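Local coordinates for protein 4-alpha-glucanotransferase (Corynebacterium glutamicum, PDB 5B68) that is an amylomaltase, or disproportionating enzyme, a carbohydrate-active protein built on a TIM barrel with an added N-terminal beta sandwich, at residues P407-P415 with L468-A478; Q546-V557 with T636-C647. All coordinates share one frame; numbering follows the deposited sequence.

Contact 1 of 2, residues P407-P415 with L468-A478; sequences PDASVGAPP and LFVMPRMQSPA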
loop_
_atom_site.group_PDB
_atom_site.type_symbol
_atom_site.label_atom_id
_atom_site.label_comp_id
_atom_site.label_asym_id
_atom_site.label_seq_id
_atom_site.Cartn_x
_atom_site.Cartn_y
_atom_site.Cartn_z
ATOM N N PRO A 407 7.237 17.742 1.873
ATOM C CA PRO A 407 6.099 17.913 2.762
ATOM C C PRO A 407 5.210 19.155 2.531
ATOM O O PRO A 407 4.077 19.160 3.011
ATOM C CB PRO A 407 6.761 17.936 4.186
ATOM C CG PRO A 407 8.159 18.360 3.934
ATOM C CD PRO A 407 8.513 17.719 2.632
ATOM N N ASP A 408 5.642 20.131 1.732
ATOM C CA ASP A 408 4.745 21.254 1.420
ATOM C C ASP A 408 3.759 20.956 0.321
ATOM O O ASP A 408 2.992 21.823 -0.069
ATOM C CB ASP A 408 5.576 22.485 1.118
ATOM C CG ASP A 408 6.293 23.047 2.369
ATOM O OD1 ASP A 408 5.976 22.668 3.483
ATOM O OD2 ASP A 408 7.140 23.926 2.229
ATOM N N ALA A 409 3.766 19.728 -0.200
ATOM C CA ALA A 409 2.742 19.262 -1.124
ATOM C C ALA A 409 1.952 18.171 -0.387
ATOM O O ALA A 409 2.446 17.501 0.565
ATOM C CB ALA A 409 3.367 18.690 -2.419
ATOM N N SER A 410 0.742 17.963 -0.870
ATOM C CA SER A 410 -0.147 16.998 -0.297
ATOM C C SER A 410 -0.718 16.155 -1.456
ATOM O O SER A 410 -1.159 16.687 -2.477
ATOM C CB SER A 410 -1.237 17.739 0.546
ATOM O OG SER A 410 -1.974 16.774 1.246
ATOM N N VAL A 411 -0.735 14.870 -1.295
ATOM C CA VAL A 411 -1.230 13.901 -2.319
ATOM C C VAL A 411 -2.740 13.798 -2.346
ATOM O O VAL A 411 -3.378 13.796 -1.315
ATOM C CB VAL A 411 -0.663 12.482 -2.112
ATOM C CG1 VAL A 411 -1.173 11.523 -3.185
ATOM C CG2 VAL A 411 0.835 12.500 -2.157
ATOM N N GLY A 412 -3.292 13.675 -3.551
ATOM C CA GLY A 412 -4.738 13.488 -3.653
ATOM C C GLY A 412 -5.180 13.084 -5.020
ATOM O O GLY A 412 -4.514 12.291 -5.691
ATOM N N ALA A 413 -6.309 13.635 -5.434
ATOM C CA ALA A 413 -6.939 13.246 -6.685
ATOM C C ALA A 413 -7.671 14.450 -7.327
ATOM O O ALA A 413 -8.216 15.290 -6.635
ATOM C CB ALA A 413 -7.884 12.131 -6.390
ATOM N N PRO A 414 -7.589 14.597 -8.664
ATOM C CA PRO A 414 -8.204 15.791 -9.221
ATOM C C PRO A 414 -9.733 15.585 -9.191
ATOM O O PRO A 414 -10.188 14.435 -9.014
ATOM C CB PRO A 414 -7.713 15.848 -10.671
ATOM C CG PRO A 414 -7.291 14.449 -10.986
ATOM C CD PRO A 414 -6.934 13.765 -9.677
ATOM N N PRO A 415 -10.466 16.628 -9.513
ATOM C CA PRO A 415 -11.918 16.611 -9.437
ATOM C C PRO A 415 -12.512 15.539 -10.332
ATOM O O PRO A 415 -11.974 15.167 -11.357
ATOM C CB PRO A 415 -12.295 18.002 -9.915
ATOM C CG PRO A 415 -11.163 18.846 -9.473
ATOM C CD PRO A 415 -9.934 17.994 -9.554
ATOM N N LEU A 468 2.015 11.312 -9.192
ATOM C CA LEU A 468 1.022 11.572 -8.157
ATOM C C LEU A 468 0.398 12.877 -8.453
ATOM O O LEU A 468 1.095 13.815 -8.814
ATOM C CB LEU A 468 1.663 11.640 -6.771
ATOM C CG LEU A 468 2.069 10.258 -6.204
ATOM C CD1 LEU A 468 2.907 10.450 -4.944
ATOM C CD2 LEU A 468 0.896 9.339 -5.949
ATOM N N PHE A 469 -0.878 12.989 -8.189
ATOM C CA PHE A 469 -1.548 14.282 -8.119
ATOM C C PHE A 469 -1.334 14.898 -6.781
ATOM O O PHE A 469 -1.664 14.279 -5.797
ATOM C CB PHE A 469 -3.034 14.120 -8.387
ATOM C CG PHE A 469 -3.733 15.408 -8.599
ATOM C CD1 PHE A 469 -3.632 16.087 -9.813
ATOM C CD2 PHE A 469 -4.460 15.977 -7.579
ATOM C CE1 PHE A 469 -4.263 17.319 -9.986
ATOM C CE2 PHE A 469 -5.084 17.210 -7.745
ATOM C CZ PHE A 469 -4.998 17.877 -8.935
ATOM N N VAL A 470 -0.756 16.090 -6.763
ATOM C CA VAL A 470 -0.412 16.801 -5.541
ATOM C C VAL A 470 -0.924 18.232 -5.600
ATOM O O VAL A 470 -0.955 18.845 -6.685
ATOM C CB VAL A 470 1.141 16.837 -5.303
ATOM C CG1 VAL A 470 1.656 15.434 -5.068
ATOM C CG2 VAL A 470 1.898 17.441 -6.460
ATOM N N MET A 471 -1.175 18.802 -4.425
ATOM C CA MET A 471 -1.590 20.181 -4.311
ATOM C C MET A 471 -0.751 20.837 -3.250
ATOM O O MET A 471 -0.237 20.162 -2.381
ATOM C CB MET A 471 -3.074 20.214 -3.934
ATOM C CG MET A 471 -3.321 19.635 -2.546
ATOM S SD MET A 471 -4.957 18.926 -2.361
ATOM C CE MET A 471 -4.689 17.477 -3.394
ATOM N N PRO A 472 -0.514 22.165 -3.351
ATOM C CA PRO A 472 0.188 22.824 -2.245
ATOM C C PRO A 472 -0.575 22.542 -0.959
ATOM O O PRO A 472 -1.809 22.495 -0.961
ATOM C CB PRO A 472 0.096 24.300 -2.620
ATOM C CG PRO A 472 -0.045 24.312 -4.078
ATOM C CD PRO A 472 -0.845 23.110 -4.449
ATOM N N ARG A 473 0.144 22.311 0.114
ATOM C CA ARG A 473 -0.494 21.826 1.299
ATOM C C ARG A 473 -1.508 22.866 1.766
ATOM O O ARG A 473 -1.241 24.040 1.730
ATOM C CB ARG A 473 0.543 21.530 2.374
ATOM C CG ARG A 473 0.001 20.718 3.524
ATOM C CD ARG A 473 1.097 20.024 4.291
ATOM N NE ARG A 473 1.499 18.778 3.669
ATOM C CZ ARG A 473 0.815 17.653 3.753
ATOM N NH1 ARG A 473 -0.312 17.613 4.430
ATOM N NH2 ARG A 473 1.260 16.569 3.158
ATOM N N MET A 474 -2.673 22.399 2.181
ATOM C CA MET A 474 -3.759 23.236 2.699
ATOM C C MET A 474 -4.565 23.963 1.627
ATOM O O MET A 474 -5.398 24.784 1.933
ATOM C CB MET A 474 -3.272 24.225 3.753
ATOM C CG MET A 474 -3.115 23.649 5.152
ATOM S SD MET A 474 -4.629 23.167 6.009
ATOM C CE MET A 474 -5.531 24.695 6.164
ATOM N N GLN A 475 -4.333 23.621 0.374
ATOM C CA GLN A 475 -5.099 24.171 -0.721
ATOM C C GLN A 475 -6.058 23.136 -1.265
ATOM O O GLN A 475 -5.917 21.961 -1.017
ATOM C CB GLN A 475 -4.191 24.665 -1.845
ATOM C CG GLN A 475 -3.385 25.893 -1.500
ATOM C CD GLN A 475 -2.814 26.566 -2.718
ATOM O OE1 GLN A 475 -3.115 26.192 -3.835
ATOM N NE2 GLN A 475 -1.994 27.564 -2.504
ATOM N N SER A 476 -7.063 23.616 -1.973
ATOM C CA SER A 476 -8.025 22.792 -2.680
ATOM C C SER A 476 -7.328 21.890 -3.706
ATOM O O SER A 476 -6.368 22.303 -4.404
ATOM C CB SER A 476 -9.007 23.695 -3.439
ATOM O OG SER A 476 -9.907 22.944 -4.251
ATOM N N PRO A 477 -7.861 20.691 -3.877
ATOM C CA PRO A 477 -7.337 19.821 -4.932
ATOM C C PRO A 477 -7.466 20.371 -6.357
ATOM O O PRO A 477 -6.688 20.008 -7.244
ATOM C CB PRO A 477 -8.125 18.538 -4.736
ATOM C CG PRO A 477 -8.607 18.578 -3.302
ATOM C CD PRO A 477 -8.733 19.985 -2.909
ATOM N N ALA A 478 -8.462 21.233 -6.610
ATOM C CA ALA A 478 -8.548 21.975 -7.873
ATOM C C ALA A 478 -7.285 22.741 -8.241
ATOM O O ALA A 478 -7.095 23.010 -9.401
ATOM C CB ALA A 478 -9.757 22.972 -7.841
HETATM O O HOH W 1 -2.375 10.925 -6.830
#

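Contact 2 of 2, residues Q546-V557 with T636-C647; sequences QEEYRPLALTTV and TFVAKTPSALTC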
loop_
_atom_site.group_PDB
_atom_site.type_symbol
_atom_site.label_atom_id
_atom_site.label_comp_id
_atom_site.label_asym_id
_atom_site.label_seq_id
_atom_site.Cartn_x
_atom_site.Cartn_y
_atom_site.Cartn_z
ATOM N N GLN A 546 -18.072 -12.738 -19.151
ATOM C CA GLN A 546 -17.128 -13.595 -18.448
ATOM C C GLN A 546 -15.809 -13.705 -19.152
ATOM O O GLN A 546 -14.711 -13.600 -18.520
ATOM C CB GLN A 546 -17.703 -14.986 -18.233
ATOM C CG GLN A 546 -16.833 -15.901 -17.408
ATOM C CD GLN A 546 -17.600 -17.157 -17.099
ATOM O OE1 GLN A 546 -17.830 -17.984 -17.985
ATOM N NE2 GLN A 546 -18.002 -17.295 -15.852
ATOM N N GLU A 547 -15.877 -13.993 -20.457
ATOM C CA GLU A 547 -14.697 -14.223 -21.246
ATOM C C GLU A 547 -13.862 -12.951 -21.499
ATOM O O GLU A 547 -12.735 -13.049 -21.910
ATOM C CB GLU A 547 -15.030 -14.878 -22.572
ATOM C CG GLU A 547 -15.902 -14.046 -23.535
ATOM C CD GLU A 547 -17.390 -14.215 -23.322
ATOM O OE1 GLU A 547 -18.125 -13.881 -24.291
ATOM O OE2 GLU A 547 -17.834 -14.584 -22.197
ATOM N N GLU A 548 -14.388 -11.809 -21.177
ATOM C CA GLU A 548 -13.644 -10.542 -21.386
ATOM C C GLU A 548 -12.880 -10.077 -20.152
ATOM O O GLU A 548 -12.316 -8.993 -20.204
ATOM C CB GLU A 548 -14.631 -9.420 -21.770
ATOM C CG GLU A 548 -15.261 -9.620 -23.149
ATOM C CD GLU A 548 -16.437 -8.714 -23.456
ATOM O OE1 GLU A 548 -17.061 -8.093 -22.577
ATOM O OE2 GLU A 548 -16.785 -8.675 -24.655
ATOM N N TYR A 549 -12.929 -10.826 -19.049
ATOM C CA TYR A 549 -12.189 -10.485 -17.856
ATOM C C TYR A 549 -10.710 -10.763 -18.191
ATOM O O TYR A 549 -10.347 -11.803 -18.809
ATOM C CB TYR A 549 -12.732 -11.199 -16.577
ATOM C CG TYR A 549 -13.881 -10.526 -15.895
ATOM C CD1 TYR A 549 -15.159 -10.542 -16.456
ATOM C CD2 TYR A 549 -13.699 -9.781 -14.761
ATOM C CE1 TYR A 549 -16.176 -9.884 -15.854
ATOM C CE2 TYR A 549 -14.727 -9.150 -14.135
ATOM C CZ TYR A 549 -15.973 -9.186 -14.698
ATOM O OH TYR A 549 -16.994 -8.499 -14.117
ATOM N N ARG A 550 -9.866 -9.771 -17.853
ATOM C CA ARG A 550 -8.423 -9.814 -18.080
ATOM C C ARG A 550 -7.823 -10.985 -17.310
ATOM O O ARG A 550 -8.091 -11.145 -16.108
ATOM C CB ARG A 550 -7.758 -8.568 -17.469
ATOM C CG ARG A 550 -7.494 -7.399 -18.356
ATOM C CD ARG A 550 -6.579 -6.416 -17.583
ATOM N NE ARG A 550 -5.173 -6.866 -17.637
ATOM C CZ ARG A 550 -4.174 -6.406 -16.863
ATOM N NH1 ARG A 550 -4.388 -5.482 -15.912
ATOM N NH2 ARG A 550 -2.949 -6.881 -17.033
ATOM N N PRO A 551 -6.973 -11.755 -17.935
ATOM C CA PRO A 551 -6.314 -12.810 -17.233
ATOM C C PRO A 551 -5.296 -12.342 -16.170
ATOM O O PRO A 551 -5.234 -12.943 -15.103
ATOM C CB PRO A 551 -5.579 -13.572 -18.319
ATOM C CG PRO A 551 -6.385 -13.267 -19.529
ATOM C CD PRO A 551 -6.746 -11.848 -19.379
ATOM N N LEU A 552 -4.508 -11.336 -16.477
ATOM C CA LEU A 552 -3.450 -10.940 -15.532
ATOM C C LEU A 552 -4.064 -9.948 -14.559
ATOM O O LEU A 552 -3.825 -8.756 -14.640
ATOM C CB LEU A 552 -2.212 -10.396 -16.231
ATOM C CG LEU A 552 -0.986 -10.213 -15.344
ATOM C CD1 LEU A 552 -0.453 -11.526 -14.829
ATOM C CD2 LEU A 552 0.061 -9.380 -16.138
ATOM N N ALA A 553 -4.851 -10.478 -13.651
ATOM C CA ALA A 553 -5.673 -9.697 -12.741
ATOM C C ALA A 553 -6.115 -10.489 -11.516
ATOM O O ALA A 553 -6.238 -11.697 -11.564
ATOM C CB ALA A 553 -6.908 -9.150 -13.437
ATOM N N LEU A 554 -6.374 -9.744 -10.457
ATOM C CA LEU A 554 -7.196 -10.161 -9.358
ATOM C C LEU A 554 -8.644 -9.694 -9.613
ATOM O O LEU A 554 -8.926 -8.480 -9.715
ATOM C CB LEU A 554 -6.732 -9.518 -8.052
ATOM C CG LEU A 554 -7.618 -9.854 -6.819
ATOM C CD1 LEU A 554 -7.296 -11.269 -6.463
ATOM C CD2 LEU A 554 -7.237 -8.905 -5.729
ATOM N N THR A 555 -9.562 -10.650 -9.682
ATOM C CA THR A 555 -10.988 -10.327 -9.881
ATOM C C THR A 555 -11.822 -10.603 -8.620
ATOM O O THR A 555 -11.723 -11.688 -7.995
ATOM C CB THR A 555 -11.529 -11.098 -11.103
ATOM O OG1 THR A 555 -10.820 -10.648 -12.252
ATOM C CG2 THR A 555 -13.002 -10.768 -11.320
ATOM N N THR A 556 -12.600 -9.622 -8.188
ATOM C CA THR A 556 -13.459 -9.770 -7.029
ATOM C C THR A 556 -14.863 -9.333 -7.415
ATOM O O THR A 556 -15.035 -8.634 -8.464
ATOM C CB THR A 556 -13.064 -8.835 -5.842
ATOM O OG1 THR A 556 -12.886 -7.476 -6.320
ATOM C CG2 THR A 556 -11.874 -9.324 -5.268
ATOM N N VAL A 557 -15.811 -9.676 -6.562
ATOM C CA VAL A 557 -17.182 -9.166 -6.715
ATOM C C VAL A 557 -17.196 -7.769 -6.140
ATOM O O VAL A 557 -17.799 -6.863 -6.688
ATOM C CB VAL A 557 -18.207 -10.010 -5.968
ATOM C CG1 VAL A 557 -19.588 -9.359 -6.020
ATOM C CG2 VAL A 557 -18.194 -11.447 -6.470
ATOM N N THR A 636 -19.788 -17.852 -8.698
ATOM C CA THR A 636 -19.517 -18.765 -9.794
ATOM C C THR A 636 -19.049 -18.036 -11.069
ATOM O O THR A 636 -18.093 -18.525 -11.804
ATOM C CB THR A 636 -20.798 -19.640 -10.097
ATOM O OG1 THR A 636 -21.079 -20.459 -8.942
ATOM C CG2 THR A 636 -20.519 -20.519 -11.223
ATOM N N PHE A 637 -19.750 -16.971 -11.387
ATOM C CA PHE A 637 -19.442 -16.131 -12.565
ATOM C C PHE A 637 -17.966 -15.652 -12.499
ATOM O O PHE A 637 -17.219 -15.865 -13.397
ATOM C CB PHE A 637 -20.380 -14.954 -12.591
ATOM C CG PHE A 637 -20.112 -13.986 -13.705
ATOM C CD1 PHE A 637 -20.398 -14.313 -15.012
ATOM C CD2 PHE A 637 -19.528 -12.741 -13.452
ATOM C CE1 PHE A 637 -20.139 -13.452 -16.068
ATOM C CE2 PHE A 637 -19.261 -11.876 -14.523
ATOM C CZ PHE A 637 -19.588 -12.213 -15.823
ATOM N N VAL A 638 -17.578 -15.153 -11.329
ATOM C CA VAL A 638 -16.176 -14.688 -11.097
ATOM C C VAL A 638 -15.196 -15.849 -11.130
ATOM O O VAL A 638 -14.164 -15.757 -11.801
ATOM C CB VAL A 638 -16.128 -13.921 -9.784
ATOM C CG1 VAL A 638 -14.718 -13.849 -9.214
ATOM C CG2 VAL A 638 -16.715 -12.543 -9.999
ATOM N N ALA A 639 -15.565 -16.973 -10.499
ATOM C CA ALA A 639 -14.656 -18.130 -10.394
ATOM C C ALA A 639 -14.270 -18.684 -11.776
ATOM O O ALA A 639 -13.157 -19.201 -11.965
ATOM C CB ALA A 639 -15.277 -19.256 -9.511
ATOM N N LYS A 640 -15.211 -18.603 -12.736
ATOM C CA LYS A 640 -14.979 -19.178 -14.080
ATOM C C LYS A 640 -14.529 -18.166 -15.095
ATOM O O LYS A 640 -14.421 -18.494 -16.295
ATOM C CB LYS A 640 -16.203 -19.991 -14.567
ATOM C CG LYS A 640 -16.610 -21.211 -13.699
ATOM C CD LYS A 640 -15.441 -22.094 -13.264
ATOM C CE LYS A 640 -15.908 -23.420 -12.691
ATOM N NZ LYS A 640 -15.167 -23.734 -11.443
ATOM N N THR A 641 -14.123 -16.967 -14.639
ATOM C CA THR A 641 -13.395 -16.051 -15.510
ATOM C C THR A 641 -11.973 -16.569 -15.760
ATOM O O THR A 641 -11.489 -17.395 -15.019
ATOM C CB THR A 641 -13.254 -14.637 -14.922
ATOM O OG1 THR A 641 -12.470 -14.676 -13.694
ATOM C CG2 THR A 641 -14.562 -13.996 -14.698
ATOM N N PRO A 642 -11.294 -16.069 -16.798
ATOM C CA PRO A 642 -9.902 -16.488 -16.946
ATOM C C PRO A 642 -8.905 -15.775 -16.022
ATOM O O PRO A 642 -7.715 -15.989 -16.173
ATOM C CB PRO A 642 -9.536 -16.070 -18.382
ATOM C CG PRO A 642 -10.583 -15.130 -18.793
ATOM C CD PRO A 642 -11.787 -15.306 -17.959
ATOM N N SER A 643 -9.379 -14.958 -15.092
ATOM C CA SER A 643 -8.500 -14.279 -14.149
ATOM C C SER A 643 -7.574 -15.186 -13.385
ATOM O O SER A 643 -8.016 -16.181 -12.807
ATOM C CB SER A 643 -9.334 -13.489 -13.160
ATOM O OG SER A 643 -9.990 -12.388 -13.802
ATOM N N ALA A 644 -6.275 -14.833 -13.354
ATOM C CA ALA A 644 -5.273 -15.580 -12.615
ATOM C C ALA A 644 -5.671 -15.761 -11.148
ATOM O O ALA A 644 -5.488 -16.839 -10.588
ATOM C CB ALA A 644 -3.956 -14.871 -12.684
ATOM N N LEU A 645 -6.217 -14.733 -10.542
ATOM C CA LEU A 645 -6.639 -14.820 -9.180
ATOM C C LEU A 645 -8.012 -14.209 -8.991
ATOM O O LEU A 645 -8.338 -13.165 -9.562
ATOM C CB LEU A 645 -5.662 -14.117 -8.248
ATOM C CG LEU A 645 -4.254 -14.682 -8.195
ATOM C CD1 LEU A 645 -3.384 -13.700 -7.370
ATOM C CD2 LEU A 645 -4.159 -16.064 -7.594
ATOM N N THR A 646 -8.811 -14.852 -8.136
ATOM C CA THR A 646 -10.141 -14.321 -7.734
ATOM C C THR A 646 -10.190 -14.206 -6.232
ATOM O O THR A 646 -9.493 -14.921 -5.556
ATOM C CB THR A 646 -11.280 -15.235 -8.213
ATOM O OG1 THR A 646 -11.011 -16.548 -7.749
ATOM C CG2 THR A 646 -11.346 -15.214 -9.655
ATOM N N CYS A 647 -11.043 -13.352 -5.702
ATOM C CA CYS A 647 -11.054 -13.095 -4.294
ATOM C C CYS A 647 -12.471 -13.022 -3.839
ATOM O O CYS A 647 -13.271 -12.308 -4.473
ATOM C CB CYS A 647 -10.326 -11.769 -3.929
ATOM S SG CYS A 647 -10.080 -11.689 -2.127
HETATM O O HOH W 2 -15.316 -10.458 -3.833
#

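Contact 1 of 2, residues P407-P415 with L468-A478
Arg473 gathers three successive backbone carbonyls, from Pro407 to Ala409, where the chain enters strand 409-413. Its NE donates to Pro407 O at 2.7 Å, with the acceptor close to the guanidinium plane and NE lying almost on the extension of the C=O bond. NH2 reaches Ala409 O in a weak, bent bond, and the backbone N of Arg473 donates to Asp408 O at 2.9 Å from above that carbonyl's plane. CG lies anti to the backbone N (chi1 -166°) and the chain bends at chi3, which lays the guanidinium group flat against Ser410, whose CB sits over its centre. At the far end Phe469 and Pro414 pack by a CH-pi contact: Pro414 CB stands 3.9 Å from the ring centroid, over the face, while Pro414 CD stands over Phe469 CG on the same face.

Between these ends the strands run antiparallel at 138°, the central pair of a four-stranded antiparallel sheet that is separate from the parallel barrel strands of this TIM-barrel enzyme. Ser410 and Met471 form a hydrogen-bonded pair, Ser410 N to Met471 O at 2.8 Å with the reciprocal bond alongside. Gly412 N donates to Phe469 O, and a water bridges Gly412 O and Phe469 N. On one face Val411 meets Val470 and fits its two methyls against those of Leu468, CG2 to CD1 at 4.0 Å. On the other, Met471 bends at chi3 and brings CE back to Gly412 CA at 4.0 Å.

Further out, strand 423-424 flanks strand 409-413, and its Asp424 accepts a hydrogen bond from Ser410 OG. Ser426 O takes a further bond from Arg473 NH2. Tyr482 and Tyr20 both make edge-to-face pairs with Phe469, and helix 32-41 packs on Val470 and Pro472.

Contact 2 of 2, residues Q546-V557 with T636-C647
Strands 553-556 and 645-647 run parallel at 28°, laced by Leu645 N to Ala553 O, Thr555 N to Leu645 O (2.8 Å) and Cys647 N to Thr555 O, with Ala644 N to Pro551 O (2.8 Å) joining the loops that lead into the strands. At their C-terminal ends a water links Val557 N to Cys647 O.

Among the side chains, Thr555 OG1 and Ser643 OG meet in a hydrogen bond in which either may donate; its modelled 2.5 Å is unusually short and the exact length doubtful. Thr555 OG1 lies anti to its carbonyl carbon (chi1 -63°), which turns CG2 toward Val638 CG1 of helix 627-639, the two side chains running antiparallel. Val638 CG2 also touches Val557 CG2, at 4.0 Å. On the other face of the strand pair Leu554 CD1 rests against Leu645 CB at 3.7 Å and reaches on to Cys647 CB.

The helix end is gripped from the 546-549 side. Gln546 stretches out beside Lys640, its CG anti to the backbone N (chi1 -175°), and NE2 donates to Phe637 O at 2.9 Å, in the carbonyl plane and on a lone pair. Its CB meanwhile lies 3.6 Å from Phe637 CE1. The rings of Tyr549 and Phe637 approach with their planes nearly perpendicular, Tyr549 CE1 nearest Phe637 CE2, and Thr641 CG2 presses on Tyr549 CG at 3.7 Å. Thr641 OG1 donates back to Val638 O, which also accepts from Thr641 N, so two bonds secure the turn that ends the helix.

Strand 528-531 flanks 553-556, and strand 177-182 flanks 645-649. The arrangement is that of neighbouring seventh and eighth strands in a TIM barrel, with the helix preceding the eighth strand packed across the outer face of the pair.

How the contacts relate
Contact 1 and contact 2 follow one another along the chain, the first closing before the second opens. They do not touch: their centres are 34 Å apart and their nearest atoms about 19 Å. Contact 2 belongs to the parallel barrel sheet itself, whereas contact 1 lies off that sheet, in segments that come after barrel strands 382-387 and 456-459. A bound glycerol lies about 6 Å from the Leu468 side chain in contact 1, and a sulfate about 4 Å from that of Arg550 in contact 2; both probably come from the crystallisation liquor.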